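Local coordinates for protein carbohydrate binding module (Ruminococcus flavefaciens, PDB 4D3L) that probably binds plant cell-wall polysaccharide as a non-catalytic carbohydrate-binding module, at residues 43-48 with 126-131. Residues are numbered along the deposited sequence; the frame is centred on the assembly and turned at random.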
ATOM      1  N   GLU A  43       9.262   4.578   0.560  1.00 27.87           N
ATOM      2  CA  GLU A  43       7.893   4.999   0.821  1.00 30.63           C
ATOM      3  C   GLU A  43       6.860   4.405  -0.157  1.00 28.26           C
ATOM      4  O   GLU A  43       7.186   4.098  -1.313  1.00 29.26           O
ATOM      5  CB  GLU A  43       7.976   6.527   0.961  1.00 34.01           C
ATOM      6  CG  GLU A  43       6.749   7.399   0.943  1.00 39.96           C
ATOM      7  CD  GLU A  43       7.097   8.871   1.239  1.00 40.35           C
ATOM      8  OE1 GLU A  43       8.175   9.154   1.797  1.00 41.92           O
ATOM      9  OE2 GLU A  43       6.295   9.754   0.899  1.00 44.95           O
ATOM     10  N   VAL A  44       5.671   4.082   0.363  1.00 26.81           N
ATOM     11  CA  VAL A  44       4.549   3.649  -0.468  1.00 25.41           C
ATOM     12  C   VAL A  44       3.425   4.679  -0.263  1.00 27.16           C
ATOM     13  O   VAL A  44       3.081   5.017   0.875  1.00 26.23           O
ATOM     14  CB  VAL A  44       4.035   2.234  -0.086  1.00 24.54           C
ATOM     15  CG1 VAL A  44       2.945   1.784  -1.037  1.00 23.82           C
ATOM     16  CG2 VAL A  44       5.170   1.217  -0.084  1.00 24.92           C
ATOM     17  N   GLN A  45       2.877   5.181  -1.370  1.00 27.03           N
ATOM     18  CA  GLN A  45       1.757   6.096  -1.359  1.00 27.60           C
ATOM     19  C   GLN A  45       0.565   5.529  -2.103  1.00 28.66           C
ATOM     20  O   GLN A  45       0.713   5.039  -3.211  1.00 26.93           O
ATOM     21  CB  GLN A  45       2.145   7.381  -2.047  1.00 30.52           C
ATOM     22  CG  GLN A  45       3.272   8.104  -1.362  1.00 33.97           C
ATOM     23  CD  GLN A  45       3.438   9.470  -1.968  1.00 39.19           C
ATOM     24  OE1 GLN A  45       3.713   9.606  -3.160  1.00 44.46           O
ATOM     25  NE2 GLN A  45       3.254  10.493  -1.150  1.00 42.62           N
ATOM     26  N   VAL A  46      -0.610   5.639  -1.500  1.00 26.35           N
ATOM     27  CA  VAL A  46      -1.836   5.215  -2.110  1.00 25.84           C
ATOM     28  C   VAL A  46      -2.736   6.440  -2.258  1.00 27.62           C
ATOM     29  O   VAL A  46      -3.098   7.078  -1.266  1.00 29.34           O
ATOM     30  CB  VAL A  46      -2.520   4.149  -1.246  1.00 25.38           C
ATOM     31  CG1 VAL A  46      -3.839   3.718  -1.868  1.00 26.37           C
ATOM     32  CG2 VAL A  46      -1.577   2.961  -1.051  1.00 24.65           C
ATOM     33  N   ASN A  47      -3.058   6.782  -3.504  1.00 26.81           N
ATOM     34  CA  ASN A  47      -3.873   7.951  -3.825  1.00 28.55           C
ATOM     35  C   ASN A  47      -5.293   7.509  -4.092  1.00 29.80           C
ATOM     36  O   ASN A  47      -5.524   6.700  -4.985  1.00 28.66           O
ATOM     37  CB  ASN A  47      -3.284   8.666  -5.042  1.00 29.38           C
ATOM     38  CG  ASN A  47      -1.883   9.204  -4.755  1.00 31.17           C
ATOM     39  OD1 ASN A  47      -1.716  10.073  -3.920  1.00 29.34           O
ATOM     40  ND2 ASN A  47      -0.884   8.655  -5.418  1.00 33.83           N
ATOM     41  N   ILE A  48      -6.229   8.014  -3.289  1.00 31.45           N
ATOM     42  CA  ILE A  48      -7.631   7.587  -3.341  1.00 31.27           C
ATOM     43  C   ILE A  48      -8.555   8.765  -3.608  1.00 33.22           C
ATOM     44  O   ILE A  48      -8.184   9.918  -3.389  1.00 34.73           O
ATOM     45  CB  ILE A  48      -8.087   6.857  -2.057  1.00 30.72           C
ATOM     46  CG1 ILE A  48      -8.001   7.771  -0.838  1.00 30.38           C
ATOM     47  CG2 ILE A  48      -7.264   5.599  -1.813  1.00 30.49           C
ATOM     48  CD1 ILE A  48      -8.607   7.144   0.392  1.00 31.72           C
ATOM     49  N   SER A 126      -4.065   5.533  -7.771  1.00 26.96           N
ATOM     50  CA  SER A 126      -2.697   5.142  -8.021  1.00 25.65           C
ATOM     51  C   SER A 126      -2.008   4.682  -6.767  1.00 25.15           C
ATOM     52  O   SER A 126      -2.406   5.045  -5.664  1.00 24.37           O
ATOM     53  CB  SER A 126      -1.919   6.290  -8.676  1.00 26.92           C
ATOM     54  OG  SER A 126      -1.807   7.388  -7.780  1.00 28.32           O
ATOM     55  N   VAL A 127      -0.990   3.847  -6.968  1.00 25.20           N
ATOM     56  CA  VAL A 127      -0.077   3.413  -5.925  1.00 24.07           C
ATOM     57  C   VAL A 127       1.327   3.768  -6.405  1.00 25.38           C
ATOM     58  O   VAL A 127       1.694   3.470  -7.555  1.00 26.88           O
ATOM     59  CB  VAL A 127      -0.166   1.911  -5.655  1.00 23.89           C
ATOM     60  CG1 VAL A 127       0.731   1.526  -4.480  1.00 24.27           C
ATOM     61  CG2 VAL A 127      -1.611   1.474  -5.372  1.00 25.16           C
ATOM     62  N   VAL A 128       2.101   4.420  -5.532  1.00 26.81           N
ATOM     63  CA  VAL A 128       3.419   4.948  -5.887  1.00 27.67           C
ATOM     64  C   VAL A 128       4.466   4.365  -4.938  1.00 27.60           C
ATOM     65  O   VAL A 128       4.258   4.352  -3.715  1.00 24.86           O
ATOM     66  CB  VAL A 128       3.447   6.492  -5.800  1.00 27.90           C
ATOM     67  CG1 VAL A 128       4.833   7.028  -6.129  1.00 27.63           C
ATOM     68  CG2 VAL A 128       2.393   7.118  -6.725  1.00 27.43           C
ATOM     69  N   LEU A 129       5.569   3.871  -5.506  1.00 27.30           N
ATOM     70  CA  LEU A 129       6.732   3.459  -4.716  1.00 28.52           C
ATOM     71  C   LEU A 129       7.805   4.512  -4.874  1.00 30.40           C
ATOM     72  O   LEU A 129       8.149   4.879  -6.011  1.00 29.33           O
ATOM     73  CB  LEU A 129       7.302   2.131  -5.209  1.00 26.95           C
ATOM     74  CG  LEU A 129       6.307   0.987  -5.305  1.00 25.76           C
ATOM     75  CD1 LEU A 129       7.010  -0.227  -5.866  1.00 26.10           C
ATOM     76  CD2 LEU A 129       5.681   0.693  -3.950  1.00 25.56           C
ATOM     77  N   LYS A 130       8.318   5.013  -3.753  1.00 29.78           N
ATOM     78  CA  LYS A 130       9.463   5.900  -3.786  1.00 32.22           C
ATOM     79  C   LYS A 130      10.714   5.131  -3.362  1.00 31.88           C
ATOM     80  O   LYS A 130      10.642   4.265  -2.487  1.00 28.96           O
ATOM     81  CB  LYS A 130       9.249   7.105  -2.885  1.00 36.63           C
ATOM     82  CG  LYS A 130       8.062   7.968  -3.253  1.00 39.04           C
ATOM     83  CD  LYS A 130       8.092   9.235  -2.422  1.00 42.63           C
ATOM     84  CE  LYS A 130       6.862  10.067  -2.707  1.00 48.75           C
ATOM     85  NZ  LYS A 130       6.967  11.408  -2.054  1.00 52.13           N
ATOM     86  N   LEU A 131      11.833   5.450  -4.009  1.00 29.42           N
ATOM     87  CA  LEU A 131      13.076   4.711  -3.882  1.00 32.18           C
ATOM     88  C   LEU A 131      14.238   5.562  -3.387  1.00 36.35           C
ATOM     89  O   LEU A 131      14.178   6.809  -3.392  1.00 32.88           O
ATOM     90  CB  LEU A 131      13.552   4.212  -5.249  1.00 32.56           C
ATOM     91  CG  LEU A 131      12.531   3.572  -6.165  1.00 32.09           C
ATOM     92  CD1 LEU A 131      13.128   3.320  -7.529  1.00 31.37           C
ATOM     93  CD2 LEU A 131      12.008   2.298  -5.535  1.00 32.88           C
TER
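Val44 packs against Leu129 on the buried face, Val44 CG2 lying 3.9 Å from Leu129 CD2, while Val44 CG1 meets Val127 CG1 at 4.1 Å. Branched aliphatic residues suit this face: Phe33 covers Val127 and Leu129, and Phe61 of strand 55-64 covers Val44 and Val46. Gln45 and Val128 exchange two nearly straight backbone hydrogen bonds. The strands are the central two of a four-stranded antiparallel sheet, whose inner face packs on a second sheet as in a beta-sandwich. The other face is mostly polar, with Val128 among its side chains, and partly open. Asn47 CG, anti to the carbonyl carbon (chi1 -63°), brings ND2 to Ser126 OG at 2.8 Å, a bond bent to 150° with OG 19° out of the amide plane; the small Ser126 hydroxyl fits there, and Thr89 OG1 donates to OD1, fixing the amide at both ends. At the looser end Lys130, extended beyond CG, runs beside Glu43, but their salt bridge is long, NZ to OE2 3.5 Å. The amide of Gln45 lies across the lysine's end, OE1 3.2 Å from Lys130 CE; an alanine in place of this glutamine would probably uncover that methylene and leave the lysine freer to swing.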